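Local coordinates for copper-sensitive operon repressor (CsoR) (Geobacillus thermodenitrificans, PDB 4M1P), which represses transcription as a Cu(I)-sensing, DNA-binding regulator, in which Cu(I) binding triggers an allosteric switch that probably releases operator DNA of copper-resistance genes, at residues 25-29 with 64-68. The protein carries 1 engineered substitution. Numbering follows the deposited sequence.
Sequences IMKRL and RQVGM
Both segments are alpha-helical throughout, 25-29 within helix 19-44 and 64-68 within helix 49-85, each closing one i to i+4 bond: Leu29 N to Ile25 O at 2.9 Å, Met68 N to Arg64 O at 2.8 Å. The segment axes run antiparallel at 157° (signed crossing -157°) and approach to 10.7 Å, a spacing bridged by side chains. Register is set by Arg28 opposite Val66, with CA atoms 7.1 Å apart.

Apolar packing centres on Val66 (chi1 p), whose CA-to-CB bond points toward segment 25-29. Its CG2 lies 4.2 Å from Ile25 CG2 and 4.1 Å from Leu29 CD2, so one methyl touches residues a helical turn apart; Ile25 and Leu29 are m,t rotamers whose CA-to-CB bonds run sideways. The aliphatic part of Arg28 adds a looser touch, CD to Val66 CG2 at 4.4 Å.

The polar contact lies on the exposed side. Arg28, with chi1 m and an extended chain at chi2 and chi3 (both t), presents its guanidinium edge to Gln65 (t,t), giving a weak hydrogen bond from Arg28 NH1 to Gln65 OE1, 3.2 Å, with an N-H...O angle of 162°.

This antiparallel helix pair belongs to the all-helical CsoR fold; Ile25 and Leu29 also pack on Val43 and Gln40 of a second subunit, and the side chain of Ile25 lies about 10 Å from a bound Cu(I) ion, whose site includes His74 and Cys78. With 203 Å² buried and one weak, charge-to-neutral hydrogen bond, the chemistry implies modest van der Waals packing with a polar margin.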
loop_
_atom_site.group_PDB
_atom_site.type_symbol
_atom_site.label_atom_id
_atom_site.label_comp_id
_atom_site.label_asym_id
_atom_site.label_seq_id
_atom_site.Cartn_x
_atom_site.Cartn_y
_atom_site.Cartn_z
ATOM N N ILE A 25 20.642 -3.185 -11.960
ATOM C CA ILE A 25 19.913 -3.753 -10.836
ATOM C C ILE A 25 20.835 -3.916 -9.638
ATOM O O ILE A 25 20.470 -3.577 -8.514
ATOM C CB ILE A 25 19.351 -5.139 -11.188
ATOM C CG1 ILE A 25 18.431 -5.056 -12.402
ATOM C CG2 ILE A 25 18.613 -5.737 -10.005
ATOM C CD1 ILE A 25 18.130 -6.404 -13.009
ATOM N N MET A 26 22.037 -4.425 -9.895
ATOM C CA MET A 26 23.008 -4.714 -8.845
ATOM C C MET A 26 23.359 -3.484 -8.012
ATOM O O MET A 26 23.451 -3.560 -6.783
ATOM C CB MET A 26 24.282 -5.293 -9.455
ATOM C CG MET A 26 25.038 -6.194 -8.520
ATOM S SD MET A 26 24.020 -7.582 -7.986
ATOM C CE MET A 26 25.101 -8.258 -6.731
ATOM N N LYS A 27 23.567 -2.358 -8.685
ATOM C CA LYS A 27 23.877 -1.116 -7.994
ATOM C C LYS A 27 22.726 -0.770 -7.063
ATOM O O LYS A 27 22.929 -0.474 -5.882
ATOM C CB LYS A 27 24.107 0.014 -8.998
ATOM N N ARG A 28 21.515 -0.839 -7.607
ATOM C CA ARG A 28 20.296 -0.553 -6.858
ATOM C C ARG A 28 20.150 -1.430 -5.616
ATOM O O ARG A 28 19.755 -0.950 -4.557
ATOM C CB ARG A 28 19.081 -0.687 -7.770
ATOM C CG ARG A 28 19.068 0.332 -8.905
ATOM C CD ARG A 28 17.896 0.118 -9.852
ATOM N NE ARG A 28 17.617 1.306 -10.657
ATOM C CZ ARG A 28 16.759 2.258 -10.303
ATOM N NH1 ARG A 28 16.096 2.162 -9.157
ATOM N NH2 ARG A 28 16.560 3.310 -11.088
ATOM N N LEU A 29 20.490 -2.708 -5.739
ATOM C CA LEU A 29 20.456 -3.616 -4.596
ATOM C C LEU A 29 21.618 -3.353 -3.633
ATOM O O LEU A 29 21.466 -3.493 -2.415
ATOM C CB LEU A 29 20.473 -5.070 -5.062
ATOM C CG LEU A 29 19.426 -5.498 -6.094
ATOM C CD1 LEU A 29 19.592 -6.974 -6.429
ATOM C CD2 LEU A 29 18.017 -5.213 -5.608
ATOM N N ARG A 64 10.289 -0.914 -3.887
ATOM C CA ARG A 64 9.159 -0.817 -4.805
ATOM C C ARG A 64 9.658 -0.461 -6.201
ATOM O O ARG A 64 9.182 -1.000 -7.204
ATOM C CB ARG A 64 8.160 0.235 -4.334
ATOM C CG ARG A 64 7.095 -0.289 -3.395
ATOM C CD ARG A 64 6.008 0.756 -3.145
ATOM N NE ARG A 64 6.496 1.912 -2.392
ATOM C CZ ARG A 64 6.542 1.973 -1.062
ATOM N NH1 ARG A 64 6.141 0.936 -0.332
ATOM N NH2 ARG A 64 6.997 3.065 -0.459
ATOM N N GLN A 65 10.633 0.441 -6.252
ATOM C CA GLN A 65 11.187 0.911 -7.514
ATOM C C GLN A 65 11.855 -0.236 -8.269
ATOM O O GLN A 65 11.514 -0.510 -9.417
ATOM C CB GLN A 65 12.178 2.050 -7.264
ATOM C CG GLN A 65 12.465 2.926 -8.477
ATOM C CD GLN A 65 13.345 4.118 -8.135
ATOM O OE1 GLN A 65 14.053 4.653 -8.990
ATOM N NE2 GLN A 65 13.301 4.540 -6.875
ATOM N N VAL A 66 12.795 -0.916 -7.628
ATOM C CA VAL A 66 13.471 -2.015 -8.301
ATOM C C VAL A 66 12.498 -3.165 -8.603
ATOM O O VAL A 66 12.599 -3.811 -9.641
ATOM C CB VAL A 66 14.732 -2.490 -7.530
ATOM C CG1 VAL A 66 14.353 -3.203 -6.247
ATOM C CG2 VAL A 66 15.576 -3.389 -8.401
ATOM N N GLY A 67 11.534 -3.391 -7.716
ATOM C CA GLY A 67 10.542 -4.433 -7.921
ATOM C C GLY A 67 9.647 -4.174 -9.123
ATOM O O GLY A 67 9.405 -5.069 -9.943
ATOM N N MET A 68 9.148 -2.946 -9.227
ATOM C CA MET A 68 8.326 -2.557 -10.363
ATOM C C MET A 68 9.127 -2.685 -11.652
ATOM O O MET A 68 8.607 -3.126 -12.677
ATOM C CB MET A 68 7.830 -1.124 -10.191
ATOM C CG MET A 68 6.890 -0.637 -11.289
ATOM S SD MET A 68 5.340 -1.565 -11.347
ATOM C CE MET A 68 4.884 -1.529 -9.616
#